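Local structure of cycloserine biosynthesis protein DcsG (Streptomyces lavendulae, 6JIL) at residues G141-K145 with V212-T216; E186-F192 with V251-L257; Y196-K202 with F219-A225. The protein uses ATP and magnesium to close O-ureido-D-serine into the antibiotic D-cycloserine, as a monomeric ligase of the ATP-grasp family. All coordinates share one frame; numbering follows the deposited sequence.

Interaction 1 of 3, residues G141-K145 with V212-T216. With ADP (adenosine-5'-diphosphate), chain G.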
loop_
_atom_site.group_PDB
_atom_site.type_symbol
_atom_site.label_atom_id
_atom_site.label_comp_id
_atom_site.label_asym_id
_atom_site.label_seq_id
_atom_site.Cartn_x
_atom_site.Cartn_y
_atom_site.Cartn_z
ATOM N N GLY A 141 5.649 5.348 -2.563
ATOM C CA GLY A 141 5.443 6.054 -1.310
ATOM C C GLY A 141 4.355 5.425 -0.460
ATOM O O GLY A 141 3.828 4.364 -0.793
ATOM N N CYS A 142 4.035 6.080 0.652
ATOM C CA CYS A 142 2.991 5.630 1.570
ATOM C C CYS A 142 2.711 6.726 2.583
ATOM O O CYS A 142 3.415 7.741 2.637
ATOM C CB CYS A 142 3.411 4.355 2.322
ATOM S SG CYS A 142 4.735 4.554 3.569
ATOM N N TYR A 143 1.670 6.515 3.378
ATOM C CA TYR A 143 1.294 7.458 4.420
ATOM C C TYR A 143 1.154 8.890 3.901
ATOM O O TYR A 143 1.581 9.840 4.553
ATOM C CB TYR A 143 2.339 7.389 5.532
ATOM C CG TYR A 143 1.797 7.665 6.914
ATOM C CD1 TYR A 143 0.736 6.922 7.427
ATOM C CD2 TYR A 143 2.355 8.661 7.716
ATOM C CE1 TYR A 143 0.239 7.166 8.715
ATOM C CE2 TYR A 143 1.869 8.910 8.993
ATOM C CZ TYR A 143 0.811 8.159 9.487
ATOM O OH TYR A 143 0.335 8.413 10.752
ATOM N N SER A 144 0.555 9.034 2.722
ATOM C CA SER A 144 0.341 10.342 2.104
ATOM C C SER A 144 1.611 11.095 1.688
ATOM O O SER A 144 1.540 12.279 1.363
ATOM C CB SER A 144 -0.475 11.237 3.041
ATOM O OG SER A 144 -1.756 10.685 3.310
ATOM N N LYS A 145 2.766 10.431 1.681
ATOM C CA LYS A 145 4.004 11.109 1.299
ATOM C C LYS A 145 3.999 11.736 -0.103
ATOM O O LYS A 145 3.692 11.080 -1.099
ATOM C CB LYS A 145 5.198 10.164 1.400
ATOM C CG LYS A 145 6.517 10.897 1.213
ATOM C CD LYS A 145 7.715 9.977 1.264
ATOM C CE LYS A 145 8.987 10.794 1.286
ATOM N NZ LYS A 145 8.920 11.798 2.393
ATOM N N VAL A 212 -2.805 18.337 3.559
ATOM C CA VAL A 212 -2.634 16.923 3.275
ATOM C C VAL A 212 -2.562 16.196 4.607
ATOM O O VAL A 212 -1.604 16.354 5.355
ATOM C CB VAL A 212 -1.342 16.670 2.479
ATOM C CG1 VAL A 212 -1.174 15.175 2.204
ATOM C CG2 VAL A 212 -1.382 17.452 1.182
ATOM N N HIS A 213 -3.590 15.415 4.914
ATOM C CA HIS A 213 -3.609 14.677 6.166
ATOM C C HIS A 213 -2.870 13.359 6.081
ATOM O O HIS A 213 -2.501 12.894 5.004
ATOM C CB HIS A 213 -5.048 14.421 6.627
ATOM C CG HIS A 213 -5.747 15.653 7.107
ATOM N ND1 HIS A 213 -6.912 16.121 6.536
ATOM C CD2 HIS A 213 -5.425 16.532 8.087
ATOM C CE1 HIS A 213 -7.275 17.238 7.143
ATOM N NE2 HIS A 213 -6.391 17.509 8.086
ATOM N N VAL A 214 -2.665 12.774 7.250
ATOM C CA VAL A 214 -1.989 11.507 7.399
ATOM C C VAL A 214 -3.029 10.636 8.132
ATOM O O VAL A 214 -3.619 11.068 9.116
ATOM C CB VAL A 214 -0.666 11.744 8.190
ATOM C CG1 VAL A 214 -0.699 11.085 9.552
ATOM C CG2 VAL A 214 0.500 11.283 7.357
ATOM N N PRO A 215 -3.279 9.410 7.638
ATOM C CA PRO A 215 -4.254 8.465 8.206
ATOM C C PRO A 215 -4.079 8.001 9.649
ATOM O O PRO A 215 -3.802 6.831 9.900
ATOM C CB PRO A 215 -4.204 7.304 7.224
ATOM C CG PRO A 215 -2.778 7.287 6.840
ATOM C CD PRO A 215 -2.496 8.750 6.580
ATOM N N THR A 216 -4.262 8.918 10.592
ATOM C CA THR A 216 -4.149 8.595 12.009
ATOM C C THR A 216 -5.433 7.902 12.481
ATOM O O THR A 216 -6.439 7.906 11.774
ATOM C CB THR A 216 -3.907 9.869 12.831
ATOM O OG1 THR A 216 -4.746 10.920 12.335
ATOM C CG2 THR A 216 -2.451 10.296 12.730
HETATM P PB ADP G . -0.509 6.470 -0.101
HETATM O O1B ADP G . -1.719 6.311 0.955
HETATM O O2B ADP G . 0.171 5.120 -0.313
HETATM O O3B ADP G . 0.514 7.477 0.469
HETATM P PA ADP G . -2.651 7.051 -1.726
HETATM O O1A ADP G . -2.991 6.580 -3.068
HETATM O O2A ADP G . -3.401 6.120 -0.679
HETATM O O3A ADP G . -1.027 6.997 -1.560
HETATM O "O5'" ADP G . -3.116 8.586 -1.600
HETATM C "C5'" ADP G . -3.151 8.964 -0.224
HETATM C "C4'" ADP G . -4.486 9.668 0.054
HETATM O "O4'" ADP G . -4.690 10.737 -0.897
HETATM C "C3'" ADP G . -5.657 8.704 -0.093
HETATM O "O3'" ADP G . -5.957 8.045 1.131
HETATM C "C2'" ADP G . -6.790 9.608 -0.585
HETATM O "O2'" ADP G . -7.525 10.175 0.504
HETATM C "C1'" ADP G . -6.054 10.680 -1.421
HETATM N N9 ADP G . -6.063 10.342 -2.873
HETATM C C8 ADP G . -5.008 9.886 -3.625
HETATM N N7 ADP G . -5.358 9.748 -4.870
HETATM C C5 ADP G . -6.652 10.098 -5.011
HETATM C C6 ADP G . -7.495 10.357 -6.126
HETATM N N6 ADP G . -7.086 10.038 -7.413
HETATM N N1 ADP G . -8.692 10.935 -5.910
HETATM C C2 ADP G . -9.101 11.273 -4.686
HETATM N N3 ADP G . -8.343 11.057 -3.613
HETATM C C4 ADP G . -7.131 10.482 -3.723
HETATM O O HOH W 1 -1.132 6.379 11.938
#
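Ser144 OG donates to His213 O across 2.9 Å, the one hydrogen bond that joins the loop 141-145 to the loop 212-216. OG stands anti to its own carbonyl carbon (chi1 -61°), and that torsion directs it at the other loop, where it meets the acceptor in the carbonyl plane with a C=O...donor angle of 152°. A serine suits this buried place because its short hydroxyl just spans the gap to His213 O. The main chain contributes separately: Ser144 N gives a 2.7 Å hydrogen bond to O3B on the beta-phosphate of ADP. CB of Ser144 also touches CG1 of Val212 at 4.1 Å, an apolar margin beside the polar bond.

Tyr143 supplies the broader surface. Its ring reaches over to the second loop, where CE1 of Tyr143 lies 3.6 Å from Pro215 CG, which approaches the ring obliquely. Tyr143 OH lies 2.8 Å from a water, and that water makes a weak, long bond to Pro215 O. Pro215, whose ring limits the backbone, sits at the centre of an inverse gamma turn closed by Thr216 N and Val214 O at 2.7 Å; its own carbonyl oxygen also receives Arg220. Within 141-145, Cys142 to Lys145 form a type I' beta turn that presents Ser144 N to the phosphate. The arrangement is that of a phosphate-binding loop of an ATP-grasp active site, here packed against a second loop through Ser144 and Tyr143.

Interaction 2 of 3, residues E186-F192 with V251-L257. With ADP (adenosine-5'-diphosphate), chain G.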
loop_
_atom_site.group_PDB
_atom_site.type_symbol
_atom_site.label_atom_id
_atom_site.label_comp_id
_atom_site.label_asym_id
_atom_site.label_seq_id
_atom_site.Cartn_x
_atom_site.Cartn_y
_atom_site.Cartn_z
ATOM N N GLU A 186 -12.808 6.584 1.694
ATOM C CA GLU A 186 -12.456 5.348 1.003
ATOM C C GLU A 186 -12.681 4.163 1.938
ATOM O O GLU A 186 -12.826 4.341 3.146
ATOM C CB GLU A 186 -10.982 5.393 0.588
ATOM C CG GLU A 186 -10.031 5.025 1.715
ATOM C CD GLU A 186 -8.600 5.445 1.460
ATOM O OE1 GLU A 186 -7.687 4.713 1.888
ATOM O OE2 GLU A 186 -8.387 6.513 0.855
ATOM N N THR A 187 -12.703 2.957 1.379
ATOM C CA THR A 187 -12.888 1.758 2.188
ATOM C C THR A 187 -11.681 0.848 1.987
ATOM O O THR A 187 -11.337 0.498 0.856
ATOM C CB THR A 187 -14.181 1.012 1.798
ATOM O OG1 THR A 187 -15.294 1.913 1.889
ATOM C CG2 THR A 187 -14.426 -0.159 2.739
ATOM N N ASP A 188 -11.035 0.485 3.094
ATOM C CA ASP A 188 -9.849 -0.366 3.072
ATOM C C ASP A 188 -10.164 -1.771 3.586
ATOM O O ASP A 188 -10.442 -1.954 4.774
ATOM C CB ASP A 188 -8.744 0.269 3.927
ATOM C CG ASP A 188 -8.253 1.607 3.364
ATOM O OD1 ASP A 188 -8.892 2.146 2.432
ATOM O OD2 ASP A 188 -7.226 2.121 3.859
ATOM N N LEU A 189 -10.114 -2.760 2.691
ATOM C CA LEU A 189 -10.413 -4.144 3.048
ATOM C C LEU A 189 -9.156 -4.972 3.308
ATOM O O LEU A 189 -8.189 -4.915 2.551
ATOM C CB LEU A 189 -11.234 -4.822 1.944
ATOM C CG LEU A 189 -12.642 -4.319 1.603
ATOM C CD1 LEU A 189 -12.569 -2.952 0.935
ATOM C CD2 LEU A 189 -13.320 -5.325 0.670
ATOM N N THR A 190 -9.184 -5.755 4.378
ATOM C CA THR A 190 -8.055 -6.596 4.736
ATOM C C THR A 190 -8.376 -8.060 4.463
ATOM O O THR A 190 -9.444 -8.551 4.828
ATOM C CB THR A 190 -7.703 -6.415 6.205
ATOM O OG1 THR A 190 -7.207 -5.088 6.401
ATOM C CG2 THR A 190 -6.658 -7.415 6.636
ATOM N N PHE A 191 -7.443 -8.748 3.809
ATOM C CA PHE A 191 -7.610 -10.155 3.472
ATOM C C PHE A 191 -6.485 -11.010 4.029
ATOM O O PHE A 191 -5.345 -10.557 4.149
ATOM C CB PHE A 191 -7.634 -10.352 1.957
ATOM C CG PHE A 191 -8.921 -9.956 1.303
ATOM C CD1 PHE A 191 -9.323 -8.630 1.267
ATOM C CD2 PHE A 191 -9.709 -10.916 0.668
ATOM C CE1 PHE A 191 -10.491 -8.261 0.599
ATOM C CE2 PHE A 191 -10.879 -10.557 -0.002
ATOM C CZ PHE A 191 -11.268 -9.228 -0.038
ATOM N N PHE A 192 -6.819 -12.255 4.353
ATOM C CA PHE A 192 -5.843 -13.207 4.862
ATOM C C PHE A 192 -5.992 -14.502 4.079
ATOM O O PHE A 192 -7.037 -15.147 4.120
ATOM C CB PHE A 192 -6.054 -13.426 6.355
ATOM C CG PHE A 192 -5.723 -12.213 7.182
ATOM C CD1 PHE A 192 -6.684 -11.614 7.990
ATOM C CD2 PHE A 192 -4.449 -11.660 7.141
ATOM C CE1 PHE A 192 -6.382 -10.488 8.742
ATOM C CE2 PHE A 192 -4.138 -10.531 7.891
ATOM C CZ PHE A 192 -5.108 -9.945 8.695
ATOM N N VAL A 251 -0.471 -13.941 2.094
ATOM C CA VAL A 251 -0.720 -14.164 3.515
ATOM C C VAL A 251 -1.661 -13.076 4.005
ATOM O O VAL A 251 -2.605 -13.336 4.751
ATOM C CB VAL A 251 0.587 -14.109 4.352
ATOM C CG1 VAL A 251 1.493 -15.252 3.973
ATOM C CG2 VAL A 251 1.303 -12.783 4.125
ATOM N N CYS A 252 -1.399 -11.849 3.571
ATOM C CA CYS A 252 -2.227 -10.722 3.960
ATOM C C CYS A 252 -2.114 -9.646 2.902
ATOM O O CYS A 252 -1.160 -9.624 2.122
ATOM C CB CYS A 252 -1.776 -10.154 5.309
ATOM S SG CYS A 252 -0.227 -9.239 5.238
ATOM N N GLY A 253 -3.097 -8.756 2.880
ATOM C CA GLY A 253 -3.085 -7.676 1.919
ATOM C C GLY A 253 -4.223 -6.738 2.227
ATOM O O GLY A 253 -5.173 -7.109 2.904
ATOM N N ARG A 254 -4.117 -5.510 1.748
ATOM C CA ARG A 254 -5.162 -4.535 1.960
ATOM C C ARG A 254 -5.432 -3.905 0.607
ATOM O O ARG A 254 -4.499 -3.528 -0.106
ATOM C CB ARG A 254 -4.719 -3.457 2.955
ATOM C CG ARG A 254 -5.892 -2.676 3.548
ATOM C CD ARG A 254 -5.454 -1.507 4.442
ATOM N NE ARG A 254 -4.977 -0.374 3.663
ATOM C CZ ARG A 254 -3.708 0.023 3.613
ATOM N NH1 ARG A 254 -2.779 -0.622 4.307
ATOM N NH2 ARG A 254 -3.367 1.060 2.858
ATOM N N VAL A 255 -6.705 -3.810 0.251
ATOM C CA VAL A 255 -7.102 -3.221 -1.012
ATOM C C VAL A 255 -7.959 -2.017 -0.685
ATOM O O VAL A 255 -9.003 -2.157 -0.050
ATOM C CB VAL A 255 -7.916 -4.216 -1.846
ATOM C CG1 VAL A 255 -8.254 -3.614 -3.195
ATOM C CG2 VAL A 255 -7.130 -5.504 -2.016
ATOM N N ASP A 256 -7.513 -0.832 -1.100
ATOM C CA ASP A 256 -8.263 0.388 -0.829
ATOM C C ASP A 256 -9.144 0.770 -2.021
ATOM O O ASP A 256 -8.668 0.903 -3.155
ATOM C CB ASP A 256 -7.302 1.522 -0.463
ATOM C CG ASP A 256 -6.345 1.130 0.665
ATOM O OD1 ASP A 256 -6.758 0.382 1.586
ATOM O OD2 ASP A 256 -5.179 1.576 0.637
ATOM N N LEU A 257 -10.434 0.940 -1.744
ATOM C CA LEU A 257 -11.426 1.263 -2.765
ATOM C C LEU A 257 -12.063 2.629 -2.632
ATOM O O LEU A 257 -12.245 3.132 -1.529
ATOM C CB LEU A 257 -12.550 0.227 -2.731
ATOM C CG LEU A 257 -12.367 -1.129 -3.406
ATOM C CD1 LEU A 257 -10.930 -1.575 -3.332
ATOM C CD2 LEU A 257 -13.309 -2.128 -2.742
HETATM P PB ADP G . -0.509 6.470 -0.101
HETATM O O1B ADP G . -1.719 6.311 0.955
HETATM O O2B ADP G . 0.171 5.120 -0.313
HETATM O O3B ADP G . 0.514 7.477 0.469
HETATM P PA ADP G . -2.651 7.051 -1.726
HETATM O O1A ADP G . -2.991 6.580 -3.068
HETATM O O2A ADP G . -3.401 6.120 -0.679
HETATM O O3A ADP G . -1.027 6.997 -1.560
HETATM O "O5'" ADP G . -3.116 8.586 -1.600
HETATM C "C5'" ADP G . -3.151 8.964 -0.224
HETATM C "C4'" ADP G . -4.486 9.668 0.054
HETATM O "O4'" ADP G . -4.690 10.737 -0.897
HETATM C "C3'" ADP G . -5.657 8.704 -0.093
HETATM O "O3'" ADP G . -5.957 8.045 1.131
HETATM C "C2'" ADP G . -6.790 9.608 -0.585
HETATM O "O2'" ADP G . -7.525 10.175 0.504
HETATM C "C1'" ADP G . -6.054 10.680 -1.421
HETATM N N9 ADP G . -6.063 10.342 -2.873
HETATM C C8 ADP G . -5.008 9.886 -3.625
HETATM N N7 ADP G . -5.358 9.748 -4.870
HETATM C C5 ADP G . -6.652 10.098 -5.011
HETATM C C6 ADP G . -7.495 10.357 -6.126
HETATM N N6 ADP G . -7.086 10.038 -7.413
HETATM N N1 ADP G . -8.692 10.935 -5.910
HETATM C C2 ADP G . -9.101 11.273 -4.686
HETATM N N3 ADP G . -8.343 11.057 -3.613
HETATM C C4 ADP G . -7.131 10.482 -3.723
HETATM O O HOH W 2 -15.396 2.961 -1.265
#
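Glu186, at the start of its strand, places CB 3.3 Å from Leu257 O, and its carboxylate receives ADP O3' at OE2 over 2.9 Å, so an acidic side chain grips the ribose. From here the strand runs antiparallel to 252-257 within the five-stranded sheet of the ATP-grasp domain. Thr187 and Leu257 exchange nearly straight backbone bonds, with an N-H...O angle of 174° for Leu257 N to Thr187 O. Asp188 turns to the face that carries Arg254 and Asp256, and the three form a salt-bridge network; its OD2 takes a weak 3.4 Å bond from Arg254 NE. Leu189 pairs with Val255 and sends CD1 to the opposite face, 3.8 Å from Leu257 CD2, the two leucines crossing at about a right angle. Thr190 OG1 lies near Arg254 CG but bonds to Leu277 O. Phe191 N donates to Gly253 O at 2.9 Å. Phe192 lays its ring edge by Val251 O and its CE2 against Cys252 CB. Arg254, probably catalytic, leaves with CG anti to the backbone N (chi1 -162°) and bends at chi3 (76°), turning its guanidinium to the acids: NH1 bonds Ser276 O and the magnesium ligand Glu271, while NH2 meets the syn lone pair of Asp256 OD2 at 2.9 Å.

Interaction 3 of 3, residues Y196-K202 with F219-A225. With TLA (L(+)-tartaric acid), chain F.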
loop_
_atom_site.group_PDB
_atom_site.type_symbol
_atom_site.label_atom_id
_atom_site.label_comp_id
_atom_site.label_asym_id
_atom_site.label_seq_id
_atom_site.Cartn_x
_atom_site.Cartn_y
_atom_site.Cartn_z
ATOM N N TYR A 196 -11.613 -12.617 2.887
ATOM C CA TYR A 196 -11.969 -11.335 3.469
ATOM C C TYR A 196 -12.063 -11.440 4.985
ATOM O O TYR A 196 -12.712 -12.343 5.515
ATOM C CB TYR A 196 -13.313 -10.855 2.912
ATOM C CG TYR A 196 -13.855 -9.634 3.615
ATOM C CD1 TYR A 196 -13.284 -8.378 3.417
ATOM C CD2 TYR A 196 -14.921 -9.741 4.503
ATOM C CE1 TYR A 196 -13.763 -7.255 4.088
ATOM C CE2 TYR A 196 -15.410 -8.622 5.187
ATOM C CZ TYR A 196 -14.825 -7.386 4.971
ATOM O OH TYR A 196 -15.303 -6.288 5.636
ATOM N N SER A 197 -11.416 -10.512 5.683
ATOM C CA SER A 197 -11.461 -10.517 7.138
ATOM C C SER A 197 -12.261 -9.346 7.679
ATOM O O SER A 197 -13.197 -9.527 8.446
ATOM C CB SER A 197 -10.051 -10.463 7.725
ATOM O OG SER A 197 -10.098 -10.399 9.142
ATOM N N HIS A 198 -11.894 -8.139 7.270
ATOM C CA HIS A 198 -12.570 -6.951 7.762
ATOM C C HIS A 198 -12.143 -5.725 6.972
ATOM O O HIS A 198 -11.230 -5.785 6.140
ATOM C CB HIS A 198 -12.201 -6.727 9.220
ATOM C CG HIS A 198 -10.729 -6.553 9.435
ATOM N ND1 HIS A 198 -9.859 -7.618 9.539
ATOM C CD2 HIS A 198 -9.966 -5.434 9.510
ATOM C CE1 HIS A 198 -8.625 -7.165 9.670
ATOM N NE2 HIS A 198 -8.663 -5.844 9.654
ATOM N N ALA A 199 -12.797 -4.605 7.261
ATOM C CA ALA A 199 -12.496 -3.358 6.585
ATOM C C ALA A 199 -12.742 -2.161 7.489
ATOM O O ALA A 199 -13.297 -2.285 8.586
ATOM C CB ALA A 199 -13.340 -3.239 5.322
ATOM N N ILE A 200 -12.308 -0.996 7.025
ATOM C CA ILE A 200 -12.510 0.234 7.763
ATOM C C ILE A 200 -12.807 1.333 6.761
ATOM O O ILE A 200 -12.634 1.169 5.555
ATOM C CB ILE A 200 -11.250 0.678 8.547
ATOM C CG1 ILE A 200 -10.210 1.249 7.576
ATOM C CG2 ILE A 200 -10.673 -0.493 9.326
ATOM C CD1 ILE A 200 -9.015 1.902 8.248
ATOM N N HIS A 201 -13.276 2.453 7.278
ATOM C CA HIS A 201 -13.524 3.603 6.456
ATOM C C HIS A 201 -12.392 4.550 6.847
ATOM O O HIS A 201 -12.012 4.625 8.021
ATOM C CB HIS A 201 -14.885 4.227 6.768
ATOM C CG HIS A 201 -15.028 5.620 6.253
ATOM N ND1 HIS A 201 -14.791 6.729 7.035
ATOM C CD2 HIS A 201 -15.303 6.087 5.013
ATOM C CE1 HIS A 201 -14.912 7.819 6.299
ATOM N NE2 HIS A 201 -15.221 7.457 5.068
ATOM N N LYS A 202 -11.820 5.225 5.860
ATOM C CA LYS A 202 -10.746 6.168 6.112
ATOM C C LYS A 202 -11.170 7.478 5.461
ATOM O O LYS A 202 -11.515 7.501 4.277
ATOM C CB LYS A 202 -9.434 5.670 5.496
ATOM C CG LYS A 202 -8.263 6.612 5.733
ATOM C CD LYS A 202 -7.048 6.250 4.884
ATOM C CE LYS A 202 -6.469 4.897 5.271
ATOM N NZ LYS A 202 -5.252 4.576 4.481
ATOM N N PHE A 219 -8.899 9.114 11.934
ATOM C CA PHE A 219 -9.366 9.123 10.554
ATOM C C PHE A 219 -9.900 7.754 10.148
ATOM O O PHE A 219 -10.305 7.561 9.001
ATOM C CB PHE A 219 -8.240 9.518 9.592
ATOM C CG PHE A 219 -7.962 10.994 9.546
ATOM C CD1 PHE A 219 -6.891 11.538 10.240
ATOM C CD2 PHE A 219 -8.764 11.839 8.792
ATOM C CE1 PHE A 219 -6.621 12.905 10.181
ATOM C CE2 PHE A 219 -8.503 13.209 8.728
ATOM C CZ PHE A 219 -7.427 13.741 9.423
ATOM N N ARG A 220 -9.908 6.808 11.086
ATOM C CA ARG A 220 -10.384 5.456 10.786
ATOM C C ARG A 220 -11.528 4.973 11.666
ATOM O O ARG A 220 -11.686 5.417 12.800
ATOM C CB ARG A 220 -9.237 4.458 10.914
ATOM C CG ARG A 220 -7.924 4.959 10.365
ATOM C CD ARG A 220 -6.869 3.882 10.422
ATOM N NE ARG A 220 -5.569 4.423 10.067
ATOM C CZ ARG A 220 -4.582 3.714 9.538
ATOM N NH1 ARG A 220 -4.751 2.423 9.295
ATOM N NH2 ARG A 220 -3.424 4.296 9.265
ATOM N N GLN A 221 -12.317 4.050 11.130
ATOM C CA GLN A 221 -13.423 3.457 11.862
ATOM C C GLN A 221 -13.907 2.183 11.185
ATOM O O GLN A 221 -13.986 2.114 9.955
ATOM C CB GLN A 221 -14.577 4.452 12.024
ATOM C CG GLN A 221 -15.044 5.129 10.772
ATOM C CD GLN A 221 -16.193 6.077 11.048
ATOM O OE1 GLN A 221 -16.086 6.972 11.891
ATOM N NE2 GLN A 221 -17.305 5.886 10.341
ATOM N N ALA A 222 -14.200 1.172 12.001
ATOM C CA ALA A 222 -14.672 -0.123 11.516
ATOM C C ALA A 222 -15.780 0.023 10.475
ATOM O O ALA A 222 -16.702 0.817 10.635
ATOM C CB ALA A 222 -15.167 -0.971 12.687
ATOM N N ARG A 223 -15.680 -0.754 9.406
ATOM C CA ARG A 223 -16.663 -0.710 8.337
ATOM C C ARG A 223 -16.916 -2.119 7.821
ATOM O O ARG A 223 -16.044 -2.982 7.871
ATOM C CB ARG A 223 -16.143 0.151 7.189
ATOM C CG ARG A 223 -17.195 0.594 6.193
ATOM C CD ARG A 223 -17.900 1.849 6.687
ATOM N NE ARG A 223 -18.110 2.805 5.602
ATOM C CZ ARG A 223 -18.459 4.077 5.782
ATOM N NH1 ARG A 223 -18.637 4.552 7.011
ATOM N NH2 ARG A 223 -18.619 4.878 4.736
ATOM N N ASP A 224 -18.115 -2.357 7.326
ATOM C CA ASP A 224 -18.430 -3.664 6.778
ATOM C C ASP A 224 -18.520 -3.486 5.271
ATOM O O ASP A 224 -19.464 -2.874 4.769
ATOM C CB ASP A 224 -19.752 -4.159 7.341
ATOM C CG ASP A 224 -19.681 -5.595 7.778
ATOM O OD1 ASP A 224 -19.749 -6.483 6.900
ATOM O OD2 ASP A 224 -19.534 -5.834 9.001
ATOM N N ALA A 225 -17.527 -3.998 4.554
ATOM C CA ALA A 225 -17.493 -3.865 3.099
ATOM C C ALA A 225 -18.629 -4.651 2.466
ATOM O O ALA A 225 -18.920 -5.770 2.892
ATOM C CB ALA A 225 -16.153 -4.354 2.559
HETATM O O1 TLA F . -2.114 4.171 2.628
HETATM O O11 TLA F . 0.095 4.280 2.623
HETATM C C1 TLA F . -1.090 4.233 3.257
HETATM C C2 TLA F . -1.154 4.246 4.754
HETATM O O2 TLA F . 0.084 4.672 5.315
HETATM C C3 TLA F . -1.516 2.846 5.247
HETATM O O3 TLA F . -0.333 2.085 5.527
HETATM C C4 TLA F . -2.364 2.986 6.477
HETATM O O4 TLA F . -3.689 3.141 6.349
HETATM O O41 TLA F . -1.851 2.973 7.578
HETATM O O HOH W 3 -15.469 -4.920 9.357
#
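With CG anti to its carbonyl carbon (chi1 -40°), Arg220 runs extended from CG to NE alongside Ile200, whose CG1 stands between the backbone N and the carbonyl carbon (chi1 75°) and so carries CD1 to the arginine. Ile200 CD1 packs against the aliphatic stem of Arg220, 3.6 Å from CD, so a branched apolar residue flanks the long chain before its charged end. Lys202, which bends at chi3, pairs with Arg220 across the strands as a non-hydrogen-bonded pair, and both side chains end at a bound tartrate, probably from the crystallisation liquor. Lys202 NZ donates to tartrate O4 at 2.8 Å; Arg220 NH2 gives a 2.7 Å bond to tartrate O41, while O4 lies over one face of the guanidinium. NH2 of Arg220 also bonds Pro215 O, and NH1 bonds Asn278 and Ser276, so the protein itself fixes the guanidinium.

On the opposite face His201 and Arg223 lie side by side, pointing the same way, their flat groups 24° apart. CB and CD2 of His201 lie over one face of the Arg223 guanidinium, an apolar cover for a flat cation at the exposed edge of the sheet. Gln221 CG meets the edge of the His201 ring.

The backbone joins the two strands through His201 N to Gln221 O at 2.8 Å and the return bond from Gln221 N to His201 O. Arg223 N reaches Ala199 O from above the carbonyl plane. Tyr196 OH accepts a weak bond from Ala225 N, and Ala225 CB comes obliquely to the Tyr196 ring. The small methyls of Ala199 and Ala225 meet at 4.1 Å.

Arg220 is probably catalytic, and two cationic ends converging on one carboxylate imply a pocket suited to an anionic group, next to the ADP and magnesium.

Following the chain from the N terminus, 141-145 comes first, in the loop between strands 133-138 and 148-151; interaction 1 is closed only when 212-216 arrives. Before that the chain lays down strands 186-192 and 195-202, neighbours in the five-stranded sheet. Interaction 3 closes next, bringing edge strand 220-223 onto 195-202, and interaction 2 last, when 252-259 adds to 186-192. Interaction 3 is thus nested within interaction 2, while interaction 1 crosses both. Interactions 1 and 2 do not touch, their centres being about 17 Å apart, yet both reach ADP. The Pro215 to Arg220 bond joins interaction 1 to interaction 3, tying the nucleotide-binding loops to the sheet.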